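Local coordinates for snaclec rhodocytin subunit alpha (PDB 3BX4), which triggers platelet aggregation by binding the C-type lectin-like receptor CLEC2 (CLEC1B) and setting off Syk and PLC-gamma-2 signalling, at residues Y17-E22 and A128-L133. Sequence-based numbering, arbitrary orientation.
Sequences YQAFNE and AFVCKL
Strands 17-21 and 128-133 run antiparallel, with Gln18 paired to Cys131 and Phe20 to Phe129 by two backbone hydrogen bonds each. The straightest runs from Phe20 N to Phe129 O (3.0 Å, 173° at the hydrogen). Phe20, Phe129 and Cys131 share one face of the sheet. A chi1 of 57° sets Phe129 CG between the backbone N and carbonyl carbon. Phe20 CB lies over one face of the Phe129 ring, 3.5 Å from Phe129 CZ, in a CH-pi contact. The two rings are nearly parallel (19°) but so displaced that they hardly stack. Cys131 SG lies oblique to the Phe20 ring, 3.6 Å from Phe20 CE1; this sulfur is disulfide-bonded to Cys33 of helix 26-34. On the other face, Ala19 CB meets Val130 CG2 at 3.9 Å. There the extended Lys132 chain lies alongside Tyr17, with Lys132 CD 3.7 Å from Tyr17 CE2. Tyr17 OH hydrogen-bonds to Glu50, and Lys132 NZ makes salt bridges to Glu50 and Glu46. Strands 15-21 and 127-133 bring together the early and late parts of the chain, as in the C-type lectin fold. Their aromatic-sulfur face meets helix 26-34, while buried charge on the other is probably balanced by the glutamates.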
loop_
_atom_site.group_PDB
_atom_site.type_symbol
_atom_site.label_atom_id
_atom_site.label_comp_id
_atom_site.label_asym_id
_atom_site.label_seq_id
_atom_site.Cartn_x
_atom_site.Cartn_y
_atom_site.Cartn_z
ATOM N N TYR C 17 -13.292 -4.353 -22.103
ATOM C CA TYR C 17 -12.384 -3.351 -21.584
ATOM C C TYR C 17 -13.091 -1.987 -21.620
ATOM O O TYR C 17 -13.964 -1.739 -22.459
ATOM C CB TYR C 17 -11.164 -3.207 -22.505
ATOM C CG TYR C 17 -10.299 -4.419 -22.637
ATOM C CD1 TYR C 17 -10.772 -5.506 -23.397
ATOM C CD2 TYR C 17 -9.060 -4.479 -22.039
ATOM C CE1 TYR C 17 -9.968 -6.665 -23.542
ATOM C CE2 TYR C 17 -8.273 -5.629 -22.160
ATOM C CZ TYR C 17 -8.766 -6.696 -22.961
ATOM O OH TYR C 17 -7.999 -7.889 -23.082
ATOM N N GLN C 18 -12.687 -1.122 -20.718
ATOM C CA GLN C 18 -13.222 0.275 -20.813
ATOM C C GLN C 18 -12.205 1.213 -20.243
ATOM O O GLN C 18 -11.678 1.003 -19.164
ATOM C CB GLN C 18 -14.586 0.404 -20.106
ATOM C CG GLN C 18 -15.201 1.860 -20.282
ATOM C CD GLN C 18 -16.614 1.965 -19.798
ATOM O OE1 GLN C 18 -17.282 0.980 -19.362
ATOM N NE2 GLN C 18 -17.128 3.166 -19.896
ATOM N N ALA C 19 -11.978 2.354 -20.958
ATOM C CA ALA C 19 -11.036 3.370 -20.484
ATOM C C ALA C 19 -11.891 4.498 -19.845
ATOM O O ALA C 19 -12.908 4.862 -20.426
ATOM C CB ALA C 19 -10.251 3.934 -21.629
ATOM N N PHE C 20 -11.532 4.911 -18.636
ATOM C CA PHE C 20 -12.321 5.885 -17.854
ATOM C C PHE C 20 -11.491 7.115 -17.734
ATOM O O PHE C 20 -10.312 7.074 -17.417
ATOM C CB PHE C 20 -12.679 5.337 -16.469
ATOM C CG PHE C 20 -13.655 4.211 -16.502
ATOM C CD1 PHE C 20 -13.189 2.876 -16.633
ATOM C CD2 PHE C 20 -15.044 4.448 -16.461
ATOM C CE1 PHE C 20 -14.097 1.807 -16.718
ATOM C CE2 PHE C 20 -15.977 3.362 -16.539
ATOM C CZ PHE C 20 -15.487 2.016 -16.668
ATOM N N ASN C 21 -12.126 8.273 -18.009
ATOM C CA ASN C 21 -11.365 9.503 -17.853
ATOM C C ASN C 21 -11.480 10.091 -16.456
ATOM O O ASN C 21 -10.652 10.976 -16.158
ATOM C CB ASN C 21 -11.781 10.507 -18.896
ATOM C CG ASN C 21 -13.251 10.590 -19.008
ATOM O OD1 ASN C 21 -13.843 9.993 -19.915
ATOM N ND2 ASN C 21 -13.888 11.319 -18.090
ATOM N N GLU C 22 -12.418 9.615 -15.621
ATOM C CA GLU C 22 -12.406 9.899 -14.148
ATOM C C GLU C 22 -10.959 9.783 -13.659
ATOM O O GLU C 22 -10.307 8.743 -13.833
ATOM C CB GLU C 22 -13.206 8.887 -13.295
ATOM C CG GLU C 22 -14.711 9.022 -13.148
ATOM C CD GLU C 22 -15.455 7.991 -14.011
ATOM O OE1 GLU C 22 -14.833 7.433 -14.946
ATOM O OE2 GLU C 22 -16.648 7.722 -13.750
ATOM N N ALA C 128 -6.428 8.917 -15.297
ATOM C CA ALA C 128 -7.358 8.061 -16.041
ATOM C C ALA C 128 -6.818 6.590 -15.908
ATOM O O ALA C 128 -5.691 6.368 -15.463
ATOM C CB ALA C 128 -7.333 8.470 -17.506
ATOM N N PHE C 129 -7.678 5.654 -16.288
ATOM C CA PHE C 129 -7.273 4.218 -16.078
ATOM C C PHE C 129 -8.046 3.320 -17.021
ATOM O O PHE C 129 -9.036 3.650 -17.611
ATOM C CB PHE C 129 -7.527 3.852 -14.611
ATOM C CG PHE C 129 -8.917 4.056 -14.148
ATOM C CD1 PHE C 129 -9.341 5.303 -13.611
ATOM C CD2 PHE C 129 -9.873 3.057 -14.229
ATOM C CE1 PHE C 129 -10.648 5.489 -13.188
ATOM C CE2 PHE C 129 -11.183 3.247 -13.811
ATOM C CZ PHE C 129 -11.596 4.519 -13.285
ATOM N N VAL C 130 -7.653 2.016 -17.149
ATOM C CA VAL C 130 -8.453 1.223 -18.025
ATOM C C VAL C 130 -8.807 -0.081 -17.211
ATOM O O VAL C 130 -7.875 -0.571 -16.540
ATOM C CB VAL C 130 -7.605 0.739 -19.290
ATOM C CG1 VAL C 130 -8.410 -0.252 -20.088
ATOM C CG2 VAL C 130 -7.221 2.002 -20.170
ATOM N N CYS C 131 -10.091 -0.459 -17.235
ATOM C CA CYS C 131 -10.594 -1.732 -16.556
ATOM C C CYS C 131 -10.649 -2.821 -17.613
ATOM O O CYS C 131 -10.905 -2.602 -18.780
ATOM C CB CYS C 131 -12.010 -1.609 -15.923
ATOM S SG CYS C 131 -12.051 -0.262 -14.640
ATOM N N LYS C 132 -10.438 -4.049 -17.142
ATOM C CA LYS C 132 -10.470 -5.274 -18.010
ATOM C C LYS C 132 -11.361 -6.211 -17.224
ATOM O O LYS C 132 -11.176 -6.372 -16.001
ATOM C CB LYS C 132 -9.049 -5.836 -18.199
ATOM C CG LYS C 132 -8.950 -7.294 -18.813
ATOM C CD LYS C 132 -7.511 -7.561 -19.038
ATOM C CE LYS C 132 -7.272 -9.035 -19.586
ATOM N NZ LYS C 132 -5.837 -9.280 -19.724
ATOM N N LEU C 133 -12.294 -6.857 -17.923
ATOM C CA LEU C 133 -13.250 -7.773 -17.326
ATOM C C LEU C 133 -13.298 -9.117 -18.090
ATOM O O LEU C 133 -13.220 -9.133 -19.291
ATOM C CB LEU C 133 -14.615 -7.099 -17.423
ATOM C CG LEU C 133 -15.859 -7.816 -17.075
ATOM C CD1 LEU C 133 -15.818 -7.919 -15.507
ATOM C CD2 LEU C 133 -17.115 -7.066 -17.539
#